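PDB 1SP3: cytochrome c, putative from Shewanella oneidensis, which carries eight c-type hemes and probably acts as a respiratory tetrathionate reductase, passing electrons along its hemes. Local coordinates for residues M283-Y291 with R420-Y428. Numbering follows the deposited sequence.
Sequences MVKPQYAWY and RLDWQALGY. With HEC (heme c), chain J.
The W290 indole meets segment 420-428 by its edge, with the carbonyl of L426 and the hydroxyl of Y428 near its plane. The R420 guanidinium has K285 CG over one face, 3.5 Å above the plane, while Y288 OH and P286 CD lie at its edge. The Y288 ring is turned 50° from that guanidinium, and L421 CD2 approaches it obliquely, 3.5 Å from Y288 CG. W290 NE1 donates to L426 O over 2.9 Å, nearly straight at 163°, on a lone pair in the carbonyl plane. That carbonyl belongs to the type I turn Q424-G427, so the bond ties the turn to strand 287-291. R420 bends at its second torsion (chi2 -75°), which brings NH1 to Y288 OH at 2.8 Å; the bond is bent and tilted from the guanidinium plane. NH1 also bonds P238 O, and F239 makes a cation-pi contact with R420. A leucine in place of R420 would probably leave both Y288 OH and P238 O without this donor. W290 CZ2 packs 3.8 Å from Y428 CE1, the two side chains crossing at about a right angle. Y428 OH donates a hydrogen bond to the heme propionate oxygen O1D, at 2.7 Å. Strand 287-291 thus backs the heme-binding loop that follows helix 411-414. The hydrogen bond from the neutral phenol would help hold the propionate and is likely to stabilise its ionised form.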
ATOM      1  N   MET A 283     -12.898  -6.159  11.040  1.00 28.13           N
ATOM      2  CA  MET A 283     -13.856  -6.987  10.343  1.00 29.58           C
ATOM      3  C   MET A 283     -14.673  -6.139   9.310  1.00 30.00           C
ATOM      4  O   MET A 283     -15.916  -5.963   9.432  1.00 28.89           O
ATOM      5  CB  MET A 283     -14.701  -7.798  11.357  1.00 31.68           C
ATOM      6  CG  MET A 283     -15.280  -9.091  10.752  1.00 35.89           C
ATOM      7  SD  MET A 283     -14.041 -10.419  10.264  1.00 46.57           S
ATOM      8  CE  MET A 283     -15.284 -11.517   9.703  1.00 46.88           C
ATOM      9  N   VAL A 284     -13.932  -5.588   8.312  1.00 27.75           N
ATOM     10  CA  VAL A 284     -14.439  -4.520   7.483  1.00 28.75           C
ATOM     11  C   VAL A 284     -14.924  -5.038   6.132  1.00 28.51           C
ATOM     12  O   VAL A 284     -14.172  -5.789   5.422  1.00 29.01           O
ATOM     13  CB  VAL A 284     -13.358  -3.434   7.274  1.00 28.55           C
ATOM     14  CG1 VAL A 284     -13.940  -2.204   6.627  1.00 30.01           C
ATOM     15  CG2 VAL A 284     -12.758  -3.011   8.639  1.00 30.90           C
ATOM     16  N   LYS A 285     -16.141  -4.660   5.767  1.00 26.02           N
ATOM     17  CA  LYS A 285     -16.581  -4.923   4.430  1.00 26.91           C
ATOM     18  C   LYS A 285     -15.904  -3.947   3.526  1.00 28.33           C
ATOM     19  O   LYS A 285     -15.752  -2.728   3.801  1.00 28.53           O
ATOM     20  CB  LYS A 285     -18.081  -4.745   4.298  1.00 28.46           C
ATOM     21  CG  LYS A 285     -18.885  -5.724   5.180  1.00 27.41           C
ATOM     22  CD  LYS A 285     -20.353  -5.327   5.177  1.00 34.64           C
ATOM     23  CE  LYS A 285     -21.158  -6.412   5.962  1.00 36.74           C
ATOM     24  NZ  LYS A 285     -22.502  -5.921   6.417  1.00 42.31           N
ATOM     25  N   PRO A 286     -15.482  -4.478   2.393  1.00 28.04           N
ATOM     26  CA  PRO A 286     -14.979  -3.631   1.314  1.00 26.73           C
ATOM     27  C   PRO A 286     -16.106  -2.766   0.727  1.00 27.47           C
ATOM     28  O   PRO A 286     -17.247  -3.096   0.873  1.00 26.54           O
ATOM     29  CB  PRO A 286     -14.523  -4.651   0.259  1.00 27.05           C
ATOM     30  CG  PRO A 286     -14.257  -5.909   0.994  1.00 23.63           C
ATOM     31  CD  PRO A 286     -15.327  -5.924   2.095  1.00 27.88           C
ATOM     32  N   GLN A 287     -15.734  -1.659   0.099  1.00 27.24           N
ATOM     33  CA  GLN A 287     -16.562  -0.959  -0.919  1.00 30.09           C
ATOM     34  C   GLN A 287     -16.353  -1.521  -2.301  1.00 27.45           C
ATOM     35  O   GLN A 287     -15.292  -1.945  -2.624  1.00 25.49           O
ATOM     36  CB  GLN A 287     -16.071   0.496  -1.027  1.00 31.39           C
ATOM     37  CG  GLN A 287     -16.071   1.056   0.315  1.00 35.76           C
ATOM     38  CD  GLN A 287     -17.308   1.741   0.476  1.00 45.95           C
ATOM     39  OE1 GLN A 287     -18.293   1.140   0.960  1.00 50.61           O
ATOM     40  NE2 GLN A 287     -17.361   2.971  -0.061  1.00 44.24           N
ATOM     41  N   TYR A 288     -17.380  -1.500  -3.131  1.00 27.99           N
ATOM     42  CA  TYR A 288     -17.241  -2.163  -4.451  1.00 27.59           C
ATOM     43  C   TYR A 288     -17.194  -1.149  -5.563  1.00 26.51           C
ATOM     44  O   TYR A 288     -17.970  -0.193  -5.541  1.00 29.84           O
ATOM     45  CB  TYR A 288     -18.384  -3.133  -4.609  1.00 24.46           C
ATOM     46  CG  TYR A 288     -18.276  -4.146  -3.448  1.00 27.75           C
ATOM     47  CD1 TYR A 288     -19.068  -4.021  -2.295  1.00 30.71           C
ATOM     48  CD2 TYR A 288     -17.358  -5.171  -3.495  1.00 25.18           C
ATOM     49  CE1 TYR A 288     -18.962  -4.915  -1.220  1.00 25.90           C
ATOM     50  CE2 TYR A 288     -17.241  -6.066  -2.461  1.00 26.22           C
ATOM     51  CZ  TYR A 288     -18.060  -5.951  -1.356  1.00 24.59           C
ATOM     52  OH  TYR A 288     -17.861  -6.802  -0.326  1.00 22.76           O
ATOM     53  N   ALA A 289     -16.389  -1.366  -6.570  1.00 23.56           N
ATOM     54  CA  ALA A 289     -16.405  -0.391  -7.641  1.00 23.52           C
ATOM     55  C   ALA A 289     -16.022  -1.040  -8.949  1.00 23.70           C
ATOM     56  O   ALA A 289     -15.236  -1.990  -8.937  1.00 22.56           O
ATOM     57  CB  ALA A 289     -15.553   0.872  -7.306  1.00 19.25           C
ATOM     58  N   TRP A 290     -16.614  -0.571 -10.057  1.00 24.30           N
ATOM     59  CA  TRP A 290     -16.085  -0.880 -11.366  1.00 25.45           C
ATOM     60  C   TRP A 290     -14.596  -0.618 -11.463  1.00 26.38           C
ATOM     61  O   TRP A 290     -14.090   0.451 -11.044  1.00 26.61           O
ATOM     62  CB  TRP A 290     -16.821  -0.126 -12.499  1.00 27.03           C
ATOM     63  CG  TRP A 290     -18.249  -0.554 -12.628  1.00 24.73           C
ATOM     64  CD1 TRP A 290     -19.370   0.143 -12.234  1.00 21.00           C
ATOM     65  CD2 TRP A 290     -18.700  -1.826 -13.088  1.00 25.44           C
ATOM     66  NE1 TRP A 290     -20.495  -0.618 -12.448  1.00 24.20           N
ATOM     67  CE2 TRP A 290     -20.113  -1.845 -12.942  1.00 24.58           C
ATOM     68  CE3 TRP A 290     -18.043  -2.981 -13.584  1.00 23.32           C
ATOM     69  CZ2 TRP A 290     -20.879  -2.920 -13.335  1.00 24.52           C
ATOM     70  CZ3 TRP A 290     -18.786  -4.022 -13.987  1.00 22.84           C
ATOM     71  CH2 TRP A 290     -20.191  -4.009 -13.848  1.00 26.80           C
ATOM     72  N   TYR A 291     -13.878  -1.597 -12.013  1.00 25.81           N
ATOM     73  CA  TYR A 291     -12.459  -1.403 -12.208  1.00 24.03           C
ATOM     74  C   TYR A 291     -12.047  -2.076 -13.475  1.00 24.69           C
ATOM     75  O   TYR A 291     -12.224  -3.291 -13.618  1.00 23.16           O
ATOM     76  CB  TYR A 291     -11.666  -1.983 -11.010  1.00 25.06           C
ATOM     77  CG  TYR A 291     -10.121  -1.871 -11.069  1.00 25.06           C
ATOM     78  CD1 TYR A 291      -9.476  -0.623 -11.205  1.00 26.08           C
ATOM     79  CD2 TYR A 291      -9.318  -3.018 -10.990  1.00 28.84           C
ATOM     80  CE1 TYR A 291      -8.079  -0.540 -11.246  1.00 26.75           C
ATOM     81  CE2 TYR A 291      -7.888  -2.934 -11.030  1.00 28.39           C
ATOM     82  CZ  TYR A 291      -7.305  -1.669 -11.127  1.00 27.65           C
ATOM     83  OH  TYR A 291      -5.930  -1.598 -11.224  1.00 32.79           O
ATOM     84  N   ARG A 420     -24.715  -5.661   0.080  1.00 33.99           N
ATOM     85  CA  ARG A 420     -23.310  -5.492  -0.323  1.00 31.38           C
ATOM     86  C   ARG A 420     -23.123  -4.450  -1.456  1.00 29.74           C
ATOM     87  O   ARG A 420     -22.183  -3.664  -1.422  1.00 31.24           O
ATOM     88  CB  ARG A 420     -22.769  -6.848  -0.720  1.00 31.20           C
ATOM     89  CG  ARG A 420     -22.493  -7.717   0.484  1.00 31.75           C
ATOM     90  CD  ARG A 420     -21.214  -7.291   1.256  1.00 28.19           C
ATOM     91  NE  ARG A 420     -20.874  -8.224   2.362  1.00 25.16           N
ATOM     92  CZ  ARG A 420     -19.607  -8.433   2.788  1.00 30.33           C
ATOM     93  NH1 ARG A 420     -18.572  -7.767   2.217  1.00 24.58           N
ATOM     94  NH2 ARG A 420     -19.360  -9.282   3.795  1.00 30.98           N
ATOM     95  N   LEU A 421     -23.985  -4.430  -2.472  1.00 28.50           N
ATOM     96  CA  LEU A 421     -23.637  -3.642  -3.681  1.00 29.59           C
ATOM     97  C   LEU A 421     -24.589  -2.446  -3.748  1.00 31.20           C
ATOM     98  O   LEU A 421     -25.772  -2.557  -3.408  1.00 31.69           O
ATOM     99  CB  LEU A 421     -23.796  -4.446  -4.942  1.00 28.62           C
ATOM    100  CG  LEU A 421     -22.820  -5.630  -5.101  1.00 31.85           C
ATOM    101  CD1 LEU A 421     -22.828  -6.064  -6.531  1.00 24.52           C
ATOM    102  CD2 LEU A 421     -21.347  -5.351  -4.695  1.00 20.69           C
ATOM    103  N   ASP A 422     -24.085  -1.290  -4.115  1.00 30.22           N
ATOM    104  CA  ASP A 422     -25.007  -0.182  -4.173  1.00 31.16           C
ATOM    105  C   ASP A 422     -25.417  -0.148  -5.601  1.00 29.01           C
ATOM    106  O   ASP A 422     -24.703   0.433  -6.415  1.00 27.94           O
ATOM    107  CB  ASP A 422     -24.337   1.101  -3.721  1.00 29.83           C
ATOM    108  CG  ASP A 422     -23.971   1.048  -2.227  1.00 38.59           C
ATOM    109  OD1 ASP A 422     -24.866   0.646  -1.347  1.00 41.49           O
ATOM    110  OD2 ASP A 422     -22.795   1.411  -1.862  1.00 44.52           O
ATOM    111  N   TRP A 423     -26.540  -0.822  -5.908  1.00 27.20           N
ATOM    112  CA  TRP A 423     -26.959  -0.972  -7.320  1.00 26.72           C
ATOM    113  C   TRP A 423     -26.899   0.343  -8.169  1.00 28.70           C
ATOM    114  O   TRP A 423     -26.283   0.369  -9.239  1.00 27.44           O
ATOM    115  CB  TRP A 423     -28.332  -1.603  -7.379  1.00 25.35           C
ATOM    116  CG  TRP A 423     -28.321  -3.022  -6.785  1.00 27.34           C
ATOM    117  CD1 TRP A 423     -28.989  -3.463  -5.675  1.00 27.62           C
ATOM    118  CD2 TRP A 423     -27.538  -4.138  -7.242  1.00 29.08           C
ATOM    119  NE1 TRP A 423     -28.755  -4.809  -5.466  1.00 25.16           N
ATOM    120  CE2 TRP A 423     -27.855  -5.248  -6.407  1.00 30.78           C
ATOM    121  CE3 TRP A 423     -26.628  -4.333  -8.322  1.00 29.37           C
ATOM    122  CZ2 TRP A 423     -27.307  -6.540  -6.622  1.00 26.61           C
ATOM    123  CZ3 TRP A 423     -26.076  -5.605  -8.509  1.00 25.27           C
ATOM    124  CH2 TRP A 423     -26.434  -6.685  -7.669  1.00 22.79           C
ATOM    125  N   GLN A 424     -27.521   1.445  -7.686  1.00 29.27           N
ATOM    126  CA  GLN A 424     -27.580   2.667  -8.528  1.00 30.41           C
ATOM    127  C   GLN A 424     -26.207   3.337  -8.589  1.00 27.89           C
ATOM    128  O   GLN A 424     -25.862   3.894  -9.600  1.00 30.58           O
ATOM    129  CB  GLN A 424     -28.678   3.665  -8.095  1.00 28.80           C
ATOM    130  CG  GLN A 424     -29.692   3.100  -7.167  1.00 38.50           C
ATOM    131  CD  GLN A 424     -30.777   2.290  -7.801  1.00 44.79           C
ATOM    132  OE1 GLN A 424     -31.136   1.223  -7.267  1.00 51.10           O
ATOM    133  NE2 GLN A 424     -31.335   2.774  -8.890  1.00 46.29           N
ATOM    134  N   ALA A 425     -25.410   3.283  -7.532  1.00 27.42           N
ATOM    135  CA  ALA A 425     -24.085   3.925  -7.618  1.00 26.98           C
ATOM    136  C   ALA A 425     -23.336   3.153  -8.681  1.00 26.75           C
ATOM    137  O   ALA A 425     -22.490   3.706  -9.317  1.00 26.78           O
ATOM    138  CB  ALA A 425     -23.305   3.832  -6.264  1.00 25.72           C
ATOM    139  N   LEU A 426     -23.579   1.839  -8.806  1.00 26.07           N
ATOM    140  CA  LEU A 426     -22.848   1.010  -9.791  1.00 26.76           C
ATOM    141  C   LEU A 426     -23.489   1.226 -11.186  1.00 26.62           C
ATOM    142  O   LEU A 426     -23.024   0.682 -12.160  1.00 28.26           O
ATOM    143  CB  LEU A 426     -22.888  -0.532  -9.414  1.00 24.64           C
ATOM    144  CG  LEU A 426     -22.034  -0.871  -8.201  1.00 26.66           C
ATOM    145  CD1 LEU A 426     -22.334  -2.255  -7.676  1.00 26.97           C
ATOM    146  CD2 LEU A 426     -20.554  -0.714  -8.496  1.00 29.71           C
ATOM    147  N   GLY A 427     -24.550   2.013 -11.287  1.00 26.56           N
ATOM    148  CA  GLY A 427     -25.174   2.181 -12.595  1.00 28.08           C
ATOM    149  C   GLY A 427     -26.274   1.191 -13.047  1.00 29.02           C
ATOM    150  O   GLY A 427     -26.700   1.238 -14.241  1.00 29.34           O
ATOM    151  N   TYR A 428     -26.707   0.317 -12.136  1.00 26.76           N
ATOM    152  CA  TYR A 428     -27.843  -0.567 -12.370  1.00 29.04           C
ATOM    153  C   TYR A 428     -29.132   0.197 -12.074  1.00 29.33           C
ATOM    154  O   TYR A 428     -29.161   1.140 -11.277  1.00 30.86           O
ATOM    155  CB  TYR A 428     -27.748  -1.815 -11.467  1.00 26.23           C
ATOM    156  CG  TYR A 428     -26.637  -2.773 -11.952  1.00 30.58           C
ATOM    157  CD1 TYR A 428     -25.361  -2.723 -11.403  1.00 28.63           C
ATOM    158  CD2 TYR A 428     -26.870  -3.690 -12.989  1.00 27.53           C
ATOM    159  CE1 TYR A 428     -24.371  -3.528 -11.862  1.00 28.66           C
ATOM    160  CE2 TYR A 428     -25.866  -4.504 -13.447  1.00 25.31           C
ATOM    161  CZ  TYR A 428     -24.626  -4.413 -12.899  1.00 26.47           C
ATOM    162  OH  TYR A 428     -23.617  -5.213 -13.371  1.00 27.27           O
TER
HETATM  163 FE   HEC J 808     -26.268 -12.125  -8.957  1.00 31.29          FE
HETATM  164  CHA HEC J 808     -27.134 -10.562 -11.871  1.00 29.14           C
HETATM  165  CHB HEC J 808     -28.792 -14.323  -9.417  1.00 31.44           C
HETATM  166  CHC HEC J 808     -25.089 -14.142  -6.428  1.00 28.52           C
HETATM  167  CHD HEC J 808     -24.259  -9.658  -7.970  1.00 21.01           C
HETATM  168  NA  HEC J 808     -27.677 -12.404 -10.424  1.00 31.78           N
HETATM  169  C1A HEC J 808     -27.917 -11.608 -11.500  1.00 29.37           C
HETATM  170  C2A HEC J 808     -29.160 -12.053 -12.152  1.00 34.51           C
HETATM  171  C3A HEC J 808     -29.620 -13.105 -11.470  1.00 30.68           C
HETATM  172  C4A HEC J 808     -28.682 -13.336 -10.376  1.00 30.06           C
HETATM  173  CMA HEC J 808     -30.925 -13.929 -11.713  1.00 32.62           C
HETATM  174  CAA HEC J 808     -29.759 -11.357 -13.398  1.00 33.88           C
HETATM  175  CBA HEC J 808     -28.924 -11.791 -14.606  1.00 44.19           C
HETATM  176  CGA HEC J 808     -29.113 -13.275 -14.942  1.00 52.16           C
HETATM  177  O1A HEC J 808     -30.219 -13.676 -15.491  1.00 53.14           O
HETATM  178  O2A HEC J 808     -28.110 -14.043 -14.696  1.00 53.71           O
HETATM  179  NB  HEC J 808     -26.820 -13.923  -8.073  1.00 30.99           N
HETATM  180  C1B HEC J 808     -27.883 -14.666  -8.479  1.00 28.65           C
HETATM  181  C2B HEC J 808     -27.894 -15.869  -7.731  1.00 33.52           C
HETATM  182  C3B HEC J 808     -26.832 -15.830  -6.914  1.00 25.74           C
HETATM  183  C4B HEC J 808     -26.171 -14.600  -7.120  1.00 27.78           C
HETATM  184  CMB HEC J 808     -28.981 -17.023  -7.860  1.00 30.99           C
HETATM  185  CAB HEC J 808     -26.379 -16.964  -5.967  1.00 30.62           C
HETATM  186  CBB HEC J 808     -25.867 -18.125  -6.490  1.00 25.32           C
HETATM  187  NC  HEC J 808     -24.984 -11.965  -7.447  1.00 27.12           N
HETATM  188  C1C HEC J 808     -24.641 -12.857  -6.463  1.00 28.27           C
HETATM  189  C2C HEC J 808     -23.711 -12.252  -5.557  1.00 24.66           C
HETATM  190  C3C HEC J 808     -23.523 -11.004  -5.977  1.00 24.08           C
HETATM  191  C4C HEC J 808     -24.308 -10.793  -7.180  1.00 25.79           C
HETATM  192  CMC HEC J 808     -23.114 -12.957  -4.310  1.00 23.17           C
HETATM  193  CAC HEC J 808     -22.614  -9.828  -5.448  1.00 31.16           C
HETATM  194  CBC HEC J 808     -21.264  -9.727  -5.239  1.00 23.19           C
HETATM  195  ND  HEC J 808     -25.817 -10.306  -9.783  1.00 27.32           N
HETATM  196  C1D HEC J 808     -24.809  -9.531  -9.253  1.00 24.98           C
HETATM  197  C2D HEC J 808     -24.497  -8.561 -10.249  1.00 22.90           C
HETATM  198  C3D HEC J 808     -25.373  -8.861 -11.419  1.00 25.23           C
HETATM  199  C4D HEC J 808     -26.166  -9.968 -11.057  1.00 29.47           C
HETATM  200  CMD HEC J 808     -23.439  -7.448 -10.180  1.00 22.57           C
HETATM  201  CAD HEC J 808     -25.429  -8.127 -12.757  1.00 23.19           C
HETATM  202  CBD HEC J 808     -24.608  -8.963 -13.778  1.00 27.32           C
HETATM  203  CGD HEC J 808     -24.685  -8.230 -15.081  1.00 25.32           C
HETATM  204  O1D HEC J 808     -24.532  -6.994 -15.165  1.00 24.01           O
HETATM  205  O2D HEC J 808     -24.944  -8.873 -16.079  1.00 35.53           O